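PDB 4YLM: pyoverdine biosynthesis protein PvcB from Pseudomonas aeruginosa, which catalyses the iron- and 2-oxoglutarate-dependent oxidation of tyrosine isonitrile to its unsaturated derivative on the pathway to paerucumarin. Local coordinates for residues E123-H128 with A254-L259; R140-S145 with Q239-H244. All blocks are in the same frame, centred on the assembly; numbering follows the deposited sequence.

Contact 1. Residues E123-H128 with A254-L259; sequences EFQVFH and ADNLTL
Glu123 and Leu257 meet where two antiparallel strands part, their side chains crossing at about a right angle. Glu123 CB lies 4.0 Å from Leu257 CD1. Glu123 CG, anti to the backbone N (chi1 179°), rests 3.7 Å from Leu257 CD1 and also sits over the centre of one face of the Phe124 ring. Glu123 CD, still 4.0 Å from Leu257 CD1, carries this apolar contact to the base of the carboxylate. There OE2 forms a salt bridge with Arg53 of helix 45-55 and accepts from a water that also donates to Asp255 OD1. Because the two acid oxygens, Glu123 OE2 and Asp255 OD1, stand 4.8 Å apart, the water and the arginine probably ease the repulsion between them.

Backbone bonds join the strands themselves. Gln125 and Ala254 form a hydrogen-bonded pair, with Ala254 N to Gln125 O at 2.9 Å, while the neighbouring Phe124 offers its ring edge to Ala254 O. After Asp255, which faces Phe124 in a non-hydrogen-bonded pair, segment 254-259 leaves the strand, yet Asn256 N still bonds to Glu123 O at 2.8 Å. Asp255 OD1 accepts from Leu257 N, closing an Asx turn. Gln125 NE2 and Asn256 OD1 both bond to Asp114, the former to its carboxylate and the latter to its backbone N. This second shell around a predicted iron ligand belongs to the double-stranded beta-helix core of the TauD/TfdA oxygenases.

Contact 2. Residues R140-S145 with Q239-H244; sequences RTTFSS and QAHYAH
His241 and Ser144 join side chain to side chain across an antiparallel ladder, a polar link added to the backbone bonds. His241 CG is anti to its backbone N (chi1 -173°), and the ring presents its ND1 edge to Ser144 OG, which accepts from His241 ND1 at 2.9 Å. The bond is nearly straight, 173° at the hydrogen, and the hydroxyl lies in the imidazole plane. Ser144 OG is also hydrogen-bonded to the carbonyl of Leu235, so the serine relays between ring and backbone. Further round the ring, His241 CE1 comes within 3.5 Å of Thr142 CB, approaching obliquely.

On the same face, the Arg140 chain bends at chi3 (-66°), which sets NE; the guanidinium has Ala243 CB over the centre of one face, 3.5 Å from Arg140 CZ. Glu264 forms a salt bridge with NH2, while a water in the guanidinium plane, weakly bound to NH1, donates to Ala243 O.

The opposite face is more aromatic. Phe143 and Tyr242 form a hydrogen-bonded pair whose rings approach at CD2 of each, 4.2 Å apart. Tyr242 OH and His244 ND1 share a hydrogen bond of 2.7 Å, and His244 NE2 bonds to Asp250, so both imidazole nitrogens are engaged.

The Leu235 carbonyl can only accept, so the Ser144 hydroxyl hydrogen is probably spent on it, leaving OG to accept from a protonated His241 ND1. The chain from Tyr242 through His244 to Asp250 should fix the orientation of the second imidazole, and the nearby carboxylate may polarise it.

Both contacts are buried antiparallel pairings, but they draw on different sheets. Contact 1 is wholly buried within the mixed sheet, pairing strands 120-131 and 251-255 for just two bridges before the chain turns off; contact 2 runs four bridges between strands 141-145 and 241-244, the latter outermost, within this chain, of a three-stranded sheet, and some of its residues are partly exposed. Contact 2 is nested along the chain inside the loop that contact 1 closes. They meet through packing: Phe143 touches both Ala254 and Leu259, and Leu259 begins the strand that completes the smaller sheet. Carboxylates and amides dominate the polar chemistry of contact 1, imidazoles, hydroxyls and a guanidinium that of contact 2.

Contact 1. Residues E123-H128 with A254-L259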
loop_
_atom_site.group_PDB
_atom_site.type_symbol
_atom_site.label_atom_id
_atom_site.label_comp_id
_atom_site.label_asym_id
_atom_site.label_seq_id
_atom_site.Cartn_x
_atom_site.Cartn_y
_atom_site.Cartn_z
ATOM N N GLU A 123 15.727 4.000 9.248
ATOM C CA GLU A 123 15.049 2.725 9.016
ATOM C C GLU A 123 15.622 1.985 7.808
ATOM O O GLU A 123 15.805 0.772 7.853
ATOM C CB GLU A 123 13.522 2.896 8.872
ATOM C CG GLU A 123 12.797 1.561 8.611
ATOM C CD GLU A 123 11.278 1.648 8.751
ATOM O OE1 GLU A 123 10.735 2.775 8.755
ATOM O OE2 GLU A 123 10.630 0.582 8.857
ATOM N N PHE A 124 15.902 2.714 6.730
ATOM C CA PHE A 124 16.362 2.099 5.489
ATOM C C PHE A 124 17.699 2.644 5.011
ATOM O O PHE A 124 17.999 3.844 5.171
ATOM C CB PHE A 124 15.361 2.341 4.344
ATOM C CG PHE A 124 13.963 1.831 4.615
ATOM C CD1 PHE A 124 13.706 0.465 4.721
ATOM C CD2 PHE A 124 12.905 2.723 4.750
ATOM C CE1 PHE A 124 12.395 -0.002 4.969
ATOM C CE2 PHE A 124 11.600 2.267 4.996
ATOM C CZ PHE A 124 11.350 0.908 5.105
ATOM N N GLN A 125 18.472 1.759 4.379
ATOM C CA GLN A 125 19.562 2.151 3.492
ATOM C C GLN A 125 19.055 1.976 2.057
ATOM O O GLN A 125 18.471 0.948 1.726
ATOM C CB GLN A 125 20.793 1.248 3.699
ATOM C CG GLN A 125 21.334 1.175 5.128
ATOM C CD GLN A 125 22.045 -0.149 5.406
ATOM O OE1 GLN A 125 21.540 -1.218 5.063
ATOM N NE2 GLN A 125 23.226 -0.081 6.002
ATOM N N VAL A 126 19.248 2.989 1.217
ATOM C CA VAL A 126 18.981 2.872 -0.205
ATOM C C VAL A 126 20.332 2.963 -0.916
ATOM O O VAL A 126 21.034 3.968 -0.796
ATOM C CB VAL A 126 18.043 3.986 -0.707
ATOM C CG1 VAL A 126 17.875 3.908 -2.225
ATOM C CG2 VAL A 126 16.675 3.874 -0.011
ATOM N N PHE A 127 20.706 1.901 -1.624
ATOM C CA PHE A 127 21.976 1.865 -2.352
ATOM C C PHE A 127 21.701 1.867 -3.845
ATOM O O PHE A 127 20.963 1.025 -4.336
ATOM C CB PHE A 127 22.752 0.575 -2.065
ATOM C CG PHE A 127 23.240 0.426 -0.652
ATOM C CD1 PHE A 127 24.466 0.947 -0.265
ATOM C CD2 PHE A 127 22.508 -0.300 0.272
ATOM C CE1 PHE A 127 24.941 0.774 1.043
ATOM C CE2 PHE A 127 22.966 -0.471 1.573
ATOM C CZ PHE A 127 24.193 0.058 1.957
ATOM N N HIS A 128 22.309 2.793 -4.575
ATOM C CA HIS A 128 22.282 2.742 -6.023
ATOM C C HIS A 128 23.685 2.351 -6.513
ATOM O O HIS A 128 24.664 3.004 -6.159
ATOM C CB HIS A 128 21.911 4.106 -6.582
ATOM C CG HIS A 128 22.006 4.197 -8.076
ATOM N ND1 HIS A 128 22.382 5.356 -8.728
ATOM C CD2 HIS A 128 21.767 3.282 -9.044
ATOM C CE1 HIS A 128 22.374 5.146 -10.033
ATOM N NE2 HIS A 128 22.004 3.896 -10.252
ATOM N N ALA A 254 17.441 -1.762 1.987
ATOM C CA ALA A 254 17.669 -2.664 3.111
ATOM C C ALA A 254 16.986 -2.139 4.367
ATOM O O ALA A 254 17.025 -0.936 4.639
ATOM C CB ALA A 254 19.202 -2.822 3.357
ATOM N N ASP A 255 16.355 -3.045 5.113
ATOM C CA ASP A 255 15.709 -2.750 6.390
ATOM C C ASP A 255 16.773 -2.768 7.490
ATOM O O ASP A 255 17.081 -3.820 8.055
ATOM C CB ASP A 255 14.611 -3.809 6.659
ATOM C CG ASP A 255 13.902 -3.634 7.993
ATOM O OD1 ASP A 255 14.157 -2.644 8.718
ATOM O OD2 ASP A 255 13.057 -4.516 8.320
ATOM N N ASN A 256 17.334 -1.593 7.774
ATOM C CA ASN A 256 18.387 -1.442 8.778
ATOM C C ASN A 256 17.935 -1.757 10.211
ATOM O O ASN A 256 18.773 -1.945 11.088
ATOM C CB ASN A 256 18.963 -0.017 8.704
ATOM C CG ASN A 256 20.085 0.220 9.700
ATOM O OD1 ASN A 256 21.150 -0.416 9.641
ATOM N ND2 ASN A 256 19.863 1.162 10.606
ATOM N N LEU A 257 16.620 -1.807 10.456
ATOM C CA LEU A 257 16.109 -2.075 11.806
ATOM C C LEU A 257 16.030 -3.570 12.113
ATOM O O LEU A 257 15.910 -3.967 13.275
ATOM C CB LEU A 257 14.732 -1.414 12.031
ATOM C CG LEU A 257 14.663 0.101 11.760
ATOM C CD1 LEU A 257 13.281 0.660 12.121
ATOM C CD2 LEU A 257 15.766 0.847 12.541
ATOM N N THR A 258 16.109 -4.389 11.069
ATOM C CA THR A 258 15.960 -5.837 11.185
ATOM C C THR A 258 17.247 -6.573 10.798
ATOM O O THR A 258 17.611 -7.568 11.421
ATOM C CB THR A 258 14.825 -6.340 10.272
ATOM O OG1 THR A 258 13.601 -5.697 10.654
ATOM C CG2 THR A 258 14.646 -7.864 10.401
ATOM N N LEU A 259 17.916 -6.097 9.752
ATOM C CA LEU A 259 19.138 -6.744 9.289
ATOM C C LEU A 259 20.354 -6.216 10.030
ATOM O O LEU A 259 20.296 -5.167 10.677
ATOM C CB LEU A 259 19.371 -6.471 7.803
ATOM C CG LEU A 259 18.220 -6.781 6.847
ATOM C CD1 LEU A 259 18.630 -6.343 5.450
ATOM C CD2 LEU A 259 17.899 -8.276 6.888
HETATM O O HOH W 1 11.764 -1.790 9.780
#

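Contact 2. Residues R140-S145 with Q239-H244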
loop_
_atom_site.group_PDB
_atom_site.type_symbol
_atom_site.label_atom_id
_atom_site.label_comp_id
_atom_site.label_asym_id
_atom_site.label_seq_id
_atom_site.Cartn_x
_atom_site.Cartn_y
_atom_site.Cartn_z
ATOM N N ARG A 140 31.961 -8.814 -1.538
ATOM C CA ARG A 140 30.505 -8.616 -1.636
ATOM C C ARG A 140 29.940 -7.946 -0.380
ATOM O O ARG A 140 30.397 -8.206 0.730
ATOM C CB ARG A 140 29.780 -9.947 -1.904
ATOM C CG ARG A 140 30.052 -10.549 -3.291
ATOM C CD ARG A 140 29.392 -11.918 -3.452
ATOM N NE ARG A 140 29.983 -12.922 -2.568
ATOM C CZ ARG A 140 29.517 -14.160 -2.405
ATOM N NH1 ARG A 140 28.428 -14.558 -3.049
ATOM N NH2 ARG A 140 30.129 -14.996 -1.572
ATOM N N THR A 141 28.942 -7.080 -0.560
ATOM C CA THR A 141 28.221 -6.503 0.572
ATOM C C THR A 141 27.343 -7.581 1.194
ATOM O O THR A 141 26.608 -8.270 0.487
ATOM C CB THR A 141 27.306 -5.335 0.115
ATOM O OG1 THR A 141 28.096 -4.341 -0.533
ATOM C CG2 THR A 141 26.603 -4.705 1.293
ATOM N N THR A 142 27.393 -7.732 2.512
ATOM C CA THR A 142 26.642 -8.817 3.131
ATOM C C THR A 142 25.524 -8.330 4.034
ATOM O O THR A 142 25.634 -7.276 4.656
ATOM C CB THR A 142 27.544 -9.731 3.962
ATOM O OG1 THR A 142 28.116 -8.975 5.039
ATOM C CG2 THR A 142 28.647 -10.325 3.090
ATOM N N PHE A 143 24.479 -9.149 4.133
ATOM C CA PHE A 143 23.297 -8.847 4.924
ATOM C C PHE A 143 22.854 -10.102 5.663
ATOM O O PHE A 143 22.825 -11.185 5.078
ATOM C CB PHE A 143 22.157 -8.397 3.993
ATOM C CG PHE A 143 22.454 -7.125 3.222
ATOM C CD1 PHE A 143 22.210 -5.884 3.793
ATOM C CD2 PHE A 143 22.947 -7.177 1.927
ATOM C CE1 PHE A 143 22.479 -4.715 3.096
ATOM C CE2 PHE A 143 23.211 -6.018 1.220
ATOM C CZ PHE A 143 22.966 -4.783 1.803
ATOM N N SER A 144 22.490 -9.956 6.934
ATOM C CA SER A 144 21.956 -11.065 7.714
ATOM C C SER A 144 20.617 -10.701 8.313
ATOM O O SER A 144 20.471 -9.639 8.921
ATOM C CB SER A 144 22.910 -11.445 8.864
ATOM O OG SER A 144 24.027 -12.150 8.366
ATOM N N SER A 145 19.647 -11.595 8.168
ATOM C CA SER A 145 18.336 -11.402 8.788
ATOM C C SER A 145 18.383 -11.860 10.236
ATOM O O SER A 145 18.622 -13.035 10.507
ATOM C CB SER A 145 17.284 -12.215 8.035
ATOM O OG SER A 145 16.156 -12.440 8.861
ATOM N N GLN A 239 20.645 -19.864 5.753
ATOM C CA GLN A 239 19.245 -19.475 5.926
ATOM C C GLN A 239 19.104 -18.001 6.325
ATOM O O GLN A 239 18.048 -17.406 6.132
ATOM C CB GLN A 239 18.544 -20.355 6.976
ATOM C CG GLN A 239 18.258 -21.797 6.542
ATOM C CD GLN A 239 17.508 -22.624 7.604
ATOM O OE1 GLN A 239 16.994 -22.093 8.595
ATOM N NE2 GLN A 239 17.439 -23.934 7.382
ATOM N N ALA A 240 20.169 -17.420 6.877
ATOM C CA ALA A 240 20.085 -16.100 7.488
ATOM C C ALA A 240 20.943 -15.030 6.815
ATOM O O ALA A 240 20.828 -13.852 7.142
ATOM C CB ALA A 240 20.432 -16.179 8.976
ATOM N N HIS A 241 21.769 -15.437 5.858
ATOM C CA HIS A 241 22.852 -14.595 5.364
ATOM C C HIS A 241 22.818 -14.523 3.847
ATOM O O HIS A 241 22.598 -15.530 3.179
ATOM C CB HIS A 241 24.196 -15.181 5.823
ATOM C CG HIS A 241 25.387 -14.316 5.521
ATOM N ND1 HIS A 241 25.641 -13.135 6.188
ATOM C CD2 HIS A 241 26.418 -14.488 4.661
ATOM C CE1 HIS A 241 26.774 -12.613 5.747
ATOM N NE2 HIS A 241 27.258 -13.405 4.808
ATOM N N TYR A 242 23.036 -13.326 3.308
ATOM C CA TYR A 242 23.085 -13.113 1.865
ATOM C C TYR A 242 24.256 -12.199 1.503
ATOM O O TYR A 242 24.434 -11.131 2.095
ATOM C CB TYR A 242 21.760 -12.490 1.379
ATOM C CG TYR A 242 21.800 -11.986 -0.048
ATOM C CD1 TYR A 242 21.680 -12.864 -1.114
ATOM C CD2 TYR A 242 21.947 -10.629 -0.329
ATOM C CE1 TYR A 242 21.720 -12.413 -2.426
ATOM C CE2 TYR A 242 21.982 -10.162 -1.647
ATOM C CZ TYR A 242 21.869 -11.060 -2.684
ATOM O OH TYR A 242 21.907 -10.625 -3.989
ATOM N N ALA A 243 25.048 -12.612 0.520
ATOM C CA ALA A 243 26.163 -11.802 0.051
ATOM C C ALA A 243 25.835 -11.285 -1.342
ATOM O O ALA A 243 25.585 -12.071 -2.261
ATOM C CB ALA A 243 27.465 -12.630 0.048
ATOM N N HIS A 244 25.812 -9.960 -1.494
ATOM C CA HIS A 244 25.407 -9.345 -2.758
ATOM C C HIS A 244 26.549 -9.000 -3.700
ATOM O O HIS A 244 27.453 -8.240 -3.345
ATOM C CB HIS A 244 24.588 -8.067 -2.522
ATOM C CG HIS A 244 23.980 -7.520 -3.776
ATOM N ND1 HIS A 244 23.077 -8.238 -4.531
ATOM C CD2 HIS A 244 24.168 -6.347 -4.425
ATOM C CE1 HIS A 244 22.729 -7.525 -5.589
ATOM N NE2 HIS A 244 23.372 -6.373 -5.544
HETATM O O HOH W 2 25.763 -13.463 -4.789
#